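UPF0201 protein MJ1564 (Methanocaldococcus jannaschii DSM 2661, PDB 2PZZ) is of unknown function; it belongs to an archaeal family that resembles RNA-binding proteins in structure but is itself unlikely to bind RNA. Local coordinates at residues Ala8-Thr13 / Gly42-Lys47; Ser62-Ala67 / Ile123-Lys128; Thr80-Asn85 / Val94-Asp99. All blocks are in the same frame, centred on the assembly; numbering follows the deposited sequence.

Contact 1. Residues Ala8-Thr13 / Gly42-Lys47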
# COMPACT_ATOMS: atom_id res chain seq x y z
N ALA A 8 -8.26 -4.61 7.03
CA ALA A 8 -7.47 -3.87 6.04
C ALA A 8 -6.94 -2.63 6.71
O ALA A 8 -7.71 -1.82 7.22
CB ALA A 8 -8.35 -3.48 4.85
N LYS A 9 -5.62 -2.48 6.71
CA LYS A 9 -5.02 -1.30 7.32
C LYS A 9 -5.24 -0.12 6.38
O LYS A 9 -5.43 -0.30 5.18
CB LYS A 9 -3.50 -1.50 7.53
CG LYS A 9 -2.65 -1.34 6.26
CD LYS A 9 -1.14 -1.31 6.56
CE LYS A 9 -0.63 -2.64 7.11
NZ LYS A 9 0.88 -2.73 7.19
N VAL A 10 -5.24 1.08 6.95
CA VAL A 10 -5.38 2.31 6.21
C VAL A 10 -4.16 3.11 6.62
O VAL A 10 -4.06 3.56 7.77
CB VAL A 10 -6.64 3.11 6.58
CG1 VAL A 10 -6.58 4.50 5.91
CG2 VAL A 10 -7.88 2.37 6.14
N LYS A 11 -3.22 3.27 5.71
CA LYS A 11 -2.01 4.02 6.01
C LYS A 11 -2.28 5.52 6.02
O LYS A 11 -3.26 5.99 5.42
CB LYS A 11 -0.93 3.66 5.01
CG LYS A 11 -0.55 2.18 5.08
CD LYS A 11 0.72 1.92 4.29
CE LYS A 11 1.25 0.53 4.57
NZ LYS A 11 2.60 0.33 3.97
N PRO A 12 -1.43 6.30 6.72
CA PRO A 12 -1.57 7.76 6.82
C PRO A 12 -1.90 8.49 5.51
O PRO A 12 -2.71 9.42 5.51
CB PRO A 12 -0.22 8.19 7.39
CG PRO A 12 0.08 7.06 8.35
CD PRO A 12 -0.28 5.83 7.52
N THR A 13 -1.28 8.08 4.40
CA THR A 13 -1.52 8.74 3.12
C THR A 13 -2.66 8.12 2.31
O THR A 13 -2.93 8.53 1.18
CB THR A 13 -0.24 8.75 2.23
OG1 THR A 13 0.16 7.41 1.93
CG2 THR A 13 0.89 9.49 2.93
N GLY A 42 -4.72 3.48 10.61
CA GLY A 42 -6.04 3.05 11.01
C GLY A 42 -6.29 1.67 10.46
O GLY A 42 -5.40 1.09 9.85
N GLU A 43 -7.49 1.14 10.67
CA GLU A 43 -7.81 -0.19 10.17
C GLU A 43 -9.31 -0.45 10.09
O GLU A 43 -10.07 -0.04 10.97
CB GLU A 43 -7.17 -1.23 11.09
CG GLU A 43 -7.56 -2.67 10.79
CD GLU A 43 -6.96 -3.65 11.79
OE1 GLU A 43 -7.22 -3.52 13.01
OE2 GLU A 43 -6.22 -4.57 11.37
N TRP A 44 -9.73 -1.13 9.02
CA TRP A 44 -11.13 -1.49 8.85
C TRP A 44 -11.24 -2.96 9.24
O TRP A 44 -10.40 -3.75 8.85
CB TRP A 44 -11.60 -1.38 7.38
CG TRP A 44 -11.90 0.00 6.90
CD1 TRP A 44 -11.09 0.80 6.13
CD2 TRP A 44 -13.09 0.76 7.14
NE1 TRP A 44 -11.70 2.00 5.89
CE2 TRP A 44 -12.94 2.00 6.49
CE3 TRP A 44 -14.28 0.50 7.84
CZ2 TRP A 44 -13.93 3.00 6.52
CZ3 TRP A 44 -15.27 1.49 7.87
CH2 TRP A 44 -15.09 2.73 7.21
N GLU A 45 -12.27 -3.32 9.99
CA GLU A 45 -12.52 -4.71 10.35
C GLU A 45 -14.00 -4.96 10.09
O GLU A 45 -14.83 -4.08 10.30
CB GLU A 45 -12.23 -4.98 11.81
CG GLU A 45 -10.77 -5.07 12.14
CD GLU A 45 -10.54 -5.13 13.62
OE1 GLU A 45 -10.72 -4.09 14.29
OE2 GLU A 45 -10.19 -6.22 14.12
N GLY A 46 -14.34 -6.16 9.63
CA GLY A 46 -15.74 -6.46 9.38
C GLY A 46 -15.98 -7.89 8.98
O GLY A 46 -15.05 -8.68 8.85
N LYS A 47 -17.25 -8.22 8.77
CA LYS A 47 -17.60 -9.58 8.41
C LYS A 47 -18.77 -9.65 7.45
O LYS A 47 -19.56 -8.71 7.33
CB LYS A 47 -17.96 -10.37 9.68
CG LYS A 47 -16.95 -10.24 10.81
CD LYS A 47 -17.22 -11.27 11.91
CE LYS A 47 -18.42 -10.90 12.78
NZ LYS A 47 -18.06 -9.88 13.81
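V10 sets CG1 anti to its backbone N (chi1 171°), which leaves CG2 beside that nitrogen and turned along the sheet toward W44. W44 answers with CG anti to its carbonyl carbon (chi1 -78°), so that the indole stands up from the same face of the sheet. The two side chains run side by side and point the same way. V10 CG2 comes to 3.6 Å from W44 CD1 and almost as near to W44 NE1, meeting the five-membered ring at a slant. G42, opposite V10, has no side chain to put on that face.

Beneath them the backbones form an antiparallel ladder. A8 and W44 make one hydrogen-bonded pair: A8 N donates a hydrogen bond to W44 O at 2.9 Å. In the other direction W44 N donates a nearly straight bond to A8 O at 2.8 Å. V10 and G42 make the next such pair. V10 N reaches G42 O at 2.9 Å from above the carbonyl plane, whereas G42 N bonds V10 O within the plane, though less straight. K9 and E43, the non-hydrogen-bonded pair between, direct their side chains to the other face, where E43 CG lies 3.7 Å from A8 O.

This ladder joins strands 3-10 and 42-48, neighbours in the five-stranded antiparallel sheet of the chain, whose strand order is 2-3-1-5-4. Helix 16-26 covers the face that carries A8, V10 and W44: V19 touches both A8 and V10. W44 NE1 is satisfied by K16 O at the start of that helix, while the indole also meets the ring of F34 on strand 31-36. Beyond the paired residues the chain turns toward the dimer partner, and T13 OG1 is hydrogen-bonded to E14 and Q87 of the second subunit.

Contact 2. Residues Ser62-Ala67 / Ile123-Lys128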
# COMPACT_ATOMS: atom_id res chain seq x y z
N SER A 62 -11.55 -15.24 -14.85
CA SER A 62 -11.01 -16.54 -15.25
C SER A 62 -9.71 -16.87 -14.49
O SER A 62 -8.72 -17.28 -15.10
CB SER A 62 -10.77 -16.55 -16.77
OG SER A 62 -10.25 -17.80 -17.20
N ILE A 63 -9.72 -16.69 -13.17
CA ILE A 63 -8.54 -17.00 -12.36
C ILE A 63 -8.84 -18.04 -11.27
O ILE A 63 -8.28 -18.00 -10.17
CB ILE A 63 -7.95 -15.74 -11.68
CG1 ILE A 63 -9.02 -15.07 -10.82
CG2 ILE A 63 -7.39 -14.77 -12.75
CD1 ILE A 63 -8.54 -13.82 -10.13
N LEU A 64 -9.73 -18.97 -11.60
CA LEU A 64 -10.11 -20.03 -10.67
C LEU A 64 -8.91 -20.88 -10.24
O LEU A 64 -8.79 -21.26 -9.07
CB LEU A 64 -11.15 -20.93 -11.33
CG LEU A 64 -12.54 -20.32 -11.53
CD1 LEU A 64 -13.45 -21.31 -12.23
CD2 LEU A 64 -13.12 -19.94 -10.19
N ASP A 65 -8.03 -21.17 -11.19
CA ASP A 65 -6.86 -22.00 -10.93
C ASP A 65 -5.96 -21.38 -9.88
O ASP A 65 -5.40 -22.09 -9.04
CB ASP A 65 -6.09 -22.22 -12.23
CG ASP A 65 -6.15 -21.03 -13.16
OD1 ASP A 65 -7.28 -20.66 -13.59
OD2 ASP A 65 -5.09 -20.45 -13.47
N ALA A 66 -5.82 -20.06 -9.94
CA ALA A 66 -4.97 -19.36 -8.99
C ALA A 66 -5.64 -19.33 -7.62
O ALA A 66 -5.01 -19.59 -6.60
CB ALA A 66 -4.70 -17.93 -9.47
N ALA A 67 -6.93 -19.01 -7.60
CA ALA A 67 -7.68 -18.94 -6.36
C ALA A 67 -7.66 -20.27 -5.62
O ALA A 67 -7.45 -20.31 -4.41
CB ALA A 67 -9.12 -18.50 -6.64
N ILE A 123 -16.08 -22.42 -4.12
CA ILE A 123 -15.64 -21.08 -4.47
C ILE A 123 -14.74 -21.07 -5.71
O ILE A 123 -14.99 -20.31 -6.65
CB ILE A 123 -14.87 -20.42 -3.30
CG1 ILE A 123 -15.83 -20.21 -2.13
CG2 ILE A 123 -14.27 -19.08 -3.74
CD1 ILE A 123 -15.17 -19.60 -0.88
N ALA A 124 -13.72 -21.92 -5.70
CA ALA A 124 -12.77 -22.02 -6.79
C ALA A 124 -12.65 -23.47 -7.26
O ALA A 124 -11.73 -24.19 -6.86
CB ALA A 124 -11.40 -21.49 -6.35
N PRO A 125 -13.59 -23.91 -8.11
CA PRO A 125 -13.63 -25.27 -8.66
C PRO A 125 -12.52 -25.50 -9.67
O PRO A 125 -12.14 -24.58 -10.41
CB PRO A 125 -15.00 -25.33 -9.35
CG PRO A 125 -15.78 -24.24 -8.70
CD PRO A 125 -14.78 -23.16 -8.54
N ARG A 126 -12.02 -26.73 -9.73
CA ARG A 126 -10.98 -27.07 -10.69
C ARG A 126 -11.54 -26.85 -12.09
O ARG A 126 -12.75 -26.67 -12.26
CB ARG A 126 -10.57 -28.54 -10.54
CG ARG A 126 -9.89 -28.85 -9.23
CD ARG A 126 -9.20 -30.20 -9.25
NE ARG A 126 -8.36 -30.40 -8.07
CZ ARG A 126 -7.40 -29.55 -7.69
NH1 ARG A 126 -7.16 -28.44 -8.38
NH2 ARG A 126 -6.69 -29.80 -6.60
N THR A 127 -10.66 -26.85 -13.09
CA THR A 127 -11.09 -26.66 -14.48
C THR A 127 -10.21 -27.47 -15.44
O THR A 127 -9.15 -27.98 -15.07
CB THR A 127 -11.04 -25.18 -14.94
OG1 THR A 127 -9.68 -24.72 -14.97
CG2 THR A 127 -11.84 -24.30 -14.00
N LYS A 128 -10.69 -27.58 -16.68
CA LYS A 128 -10.00 -28.29 -17.75
C LYS A 128 -10.29 -27.48 -19.00
O LYS A 128 -11.27 -27.74 -19.70
CB LYS A 128 -10.54 -29.71 -17.92
CG LYS A 128 -10.35 -30.62 -16.71
CD LYS A 128 -10.85 -32.03 -17.00
CE LYS A 128 -10.66 -32.94 -15.79
NZ LYS A 128 -11.07 -34.35 -16.07
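I123, in the last turn of helix 116-123, shows only its carbonyl to the 62-67 segment: I123 O lies 4.0 Å from L64 CD2, while its side chain leads off toward helix 52-60 and L71. At A124 the chain leaves helical geometry, and the methyl group points toward helix 64-73, with A124 CB 3.8 Å from A67 CB and equally near the carbonyl oxygen of L64. Such small side chains let the loop backbone ride close to the first turn of that helix, which begins after its N-cap residue I63.

P125 crosses L64 obliquely. Its ring presents CD to L64 CD2 at 4.0 Å, and its carbonyl oxygen lies 3.9 Å from L64 CB. R126 turns its side chain away, and T127 then comes back to the helix at about a right angle to L64. T127 CG2, anti to the carbonyl carbon, touches L64 CD1 at 3.8 Å. The forked leucine end thus divides its contacts, CD2 against A124 and the P125 ring, CD1 against T127 CG2 and the P125 carbonyl. An alanine in place of L64 would remove both methyl branches and would probably loosen the loop where it passes over the helix.

No hydrogen bond links the two segments directly. Two carbonyls are bonded by arginines outside them, I123 O by R59 and A124 O by R68 of helix 64-73. Between the two segments themselves the contact is apolar and depends on the fit of shapes more than on direction, with the R68 bond to A124 O adding a polar tie further along the helix.

Contact 3. Residues Thr80-Asn85 / Val94-Asp99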
# COMPACT_ATOMS: atom_id res chain seq x y z
N THR A 80 -9.57 -21.05 6.06
CA THR A 80 -8.54 -20.75 5.08
C THR A 80 -8.38 -19.24 5.11
O THR A 80 -9.29 -18.52 5.51
CB THR A 80 -8.91 -21.21 3.65
OG1 THR A 80 -7.76 -21.05 2.80
CG2 THR A 80 -10.06 -20.40 3.08
N LYS A 81 -7.21 -18.76 4.72
CA LYS A 81 -6.97 -17.32 4.73
C LYS A 81 -6.11 -16.95 3.54
O LYS A 81 -5.49 -17.82 2.92
CB LYS A 81 -6.28 -16.92 6.03
CG LYS A 81 -4.95 -17.61 6.25
CD LYS A 81 -4.48 -17.47 7.70
CE LYS A 81 -3.14 -18.16 7.92
NZ LYS A 81 -2.77 -18.23 9.37
N PHE A 82 -6.10 -15.67 3.21
CA PHE A 82 -5.32 -15.16 2.08
C PHE A 82 -5.46 -13.66 2.06
O PHE A 82 -6.25 -13.08 2.82
CB PHE A 82 -5.85 -15.76 0.77
CG PHE A 82 -7.31 -15.49 0.52
CD1 PHE A 82 -7.72 -14.33 -0.13
CD2 PHE A 82 -8.28 -16.38 0.99
CE1 PHE A 82 -9.07 -14.05 -0.33
CE2 PHE A 82 -9.65 -16.11 0.80
CZ PHE A 82 -10.04 -14.94 0.14
N TYR A 83 -4.69 -13.02 1.20
CA TYR A 83 -4.71 -11.58 1.07
C TYR A 83 -5.19 -11.19 -0.31
O TYR A 83 -5.12 -11.98 -1.24
CB TYR A 83 -3.31 -11.01 1.29
CG TYR A 83 -2.86 -11.03 2.73
CD1 TYR A 83 -2.37 -12.20 3.31
CD2 TYR A 83 -2.94 -9.89 3.52
CE1 TYR A 83 -1.97 -12.22 4.65
CE2 TYR A 83 -2.54 -9.90 4.85
CZ TYR A 83 -2.05 -11.07 5.41
OH TYR A 83 -1.66 -11.07 6.72
N LEU A 84 -5.72 -9.98 -0.43
CA LEU A 84 -6.19 -9.47 -1.72
C LEU A 84 -5.46 -8.17 -1.95
O LEU A 84 -5.25 -7.38 -1.01
CB LEU A 84 -7.70 -9.23 -1.71
CG LEU A 84 -8.59 -10.47 -1.65
CD1 LEU A 84 -10.05 -10.05 -1.68
CD2 LEU A 84 -8.27 -11.39 -2.82
N ASN A 85 -5.08 -7.93 -3.20
CA ASN A 85 -4.40 -6.69 -3.53
C ASN A 85 -5.41 -5.57 -3.34
O ASN A 85 -6.52 -5.62 -3.88
CB ASN A 85 -3.91 -6.72 -4.96
CG ASN A 85 -3.11 -5.50 -5.31
OD1 ASN A 85 -3.56 -4.36 -5.11
ND2 ASN A 85 -1.91 -5.72 -5.82
N VAL A 94 -9.91 -8.90 -8.62
CA VAL A 94 -9.37 -9.79 -7.60
C VAL A 94 -7.94 -10.20 -7.94
O VAL A 94 -7.69 -10.75 -9.01
CB VAL A 94 -10.19 -11.09 -7.45
CG1 VAL A 94 -9.48 -12.04 -6.50
CG2 VAL A 94 -11.59 -10.76 -6.90
N ASN A 95 -7.02 -9.91 -7.02
CA ASN A 95 -5.61 -10.25 -7.18
C ASN A 95 -5.04 -10.66 -5.81
O ASN A 95 -5.22 -9.97 -4.82
CB ASN A 95 -4.87 -9.05 -7.75
CG ASN A 95 -3.75 -9.45 -8.67
OD1 ASN A 95 -2.59 -9.30 -8.35
ND2 ASN A 95 -4.11 -9.97 -9.84
N PHE A 96 -4.35 -11.80 -5.78
CA PHE A 96 -3.81 -12.35 -4.54
C PHE A 96 -2.45 -11.88 -4.00
O PHE A 96 -2.00 -12.36 -2.95
CB PHE A 96 -3.83 -13.88 -4.65
CG PHE A 96 -5.20 -14.44 -4.81
CD1 PHE A 96 -6.13 -14.35 -3.77
CD2 PHE A 96 -5.59 -15.02 -6.01
CE1 PHE A 96 -7.44 -14.83 -3.93
CE2 PHE A 96 -6.89 -15.51 -6.18
CZ PHE A 96 -7.81 -15.41 -5.13
N ASP A 97 -1.80 -10.96 -4.68
CA ASP A 97 -0.51 -10.45 -4.20
C ASP A 97 -0.75 -9.27 -3.26
O ASP A 97 -1.58 -8.41 -3.55
CB ASP A 97 0.34 -10.01 -5.39
CG ASP A 97 -0.33 -8.91 -6.18
OD1 ASP A 97 -1.55 -9.03 -6.43
OD2 ASP A 97 0.36 -7.94 -6.56
N ILE A 98 -0.03 -9.22 -2.14
CA ILE A 98 -0.20 -8.10 -1.21
C ILE A 98 0.41 -6.86 -1.85
O ILE A 98 1.56 -6.87 -2.27
CB ILE A 98 0.54 -8.34 0.15
CG1 ILE A 98 -0.06 -9.54 0.90
CG2 ILE A 98 0.43 -7.10 1.02
CD1 ILE A 98 0.49 -10.87 0.46
N ASP A 99 -0.38 -5.79 -1.95
CA ASP A 99 0.13 -4.55 -2.53
C ASP A 99 1.05 -3.85 -1.54
O ASP A 99 1.17 -4.27 -0.38
CB ASP A 99 -1.02 -3.61 -2.91
CG ASP A 99 -1.87 -3.22 -1.72
OD1 ASP A 99 -2.61 -4.09 -1.21
OD2 ASP A 99 -1.79 -2.05 -1.29
O HOH W 1 -7.68 -7.70 -5.24
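The close-packed part of this contact lies where F82, L84, V94 and F96 come together. F82 holds CG in the crowded position between its backbone N and carbonyl carbon, and F96 turns an edge toward its face in an offset edge-to-face pair. The ring planes stand 82° apart. L84 lies alongside F96, with L84 CD2 3.7 Å from F96 CE1 and also against V94 CG1. Helix 64-73 covers this cluster through V70, and helix 52-60 through L58.

The backbones meet where the strand ends. N85 N donates to N95 O at 2.6 Å, in the carbonyl plane and fairly straight. A water bridges N85 O and N95 N in place of a second direct bond, donating to N85 O and accepting from N95 N at 2.9 Å.

The other side is more exposed, though Y83 CB still rests closely on I98 CG1 at 3.6 Å, the two side chains crossing obliquely, and the tyrosine ring stacks on F105. The loose element is polar. The amide of N85, with CG anti to the backbone N (chi1 -176°), runs beside the D97 carboxylate, yet N85 ND2 makes only weak hydrogen bonds there, the one to D97 OD2 being 3.3 Å long. N85 OD1 is better served, accepting from the backbone N of Q87 and of A88.

Behind N85, the buried D99 sets its CB against the amide and takes K86 N and H101 N on its carboxylate oxygens. Strand 79-84 thus passes into helix 86-90 through an N-cap at N85, the asparagine side chain meeting backbone N-H groups of the first turn, while the returning 94-99 loop is laid against the strand end.

How the contacts relate
Followed from the N terminus, the chain first closes a loop at contact 1, where strand 42-48 comes back to strand 3-10 after helix 16-26 and strand 31-36. Contact 2 opens later, at the start of helix 64-73, and closes only after helix 116-123; contact 3, between the end of strand 79-84 and the loop after helix 86-90, opens and closes within that span. Contacts 2 and 3 touch, A67 CA lying 3.5 Å from F96 CE2, so the loop after helix 116-123, helix 64-73 and strand 79-84 are packed in succession. Contacts 1 and 3 reach the same sheet without touching, whereas contacts 1 and 2 sit on opposite sides of the chain's centre, their centres about 29 Å apart.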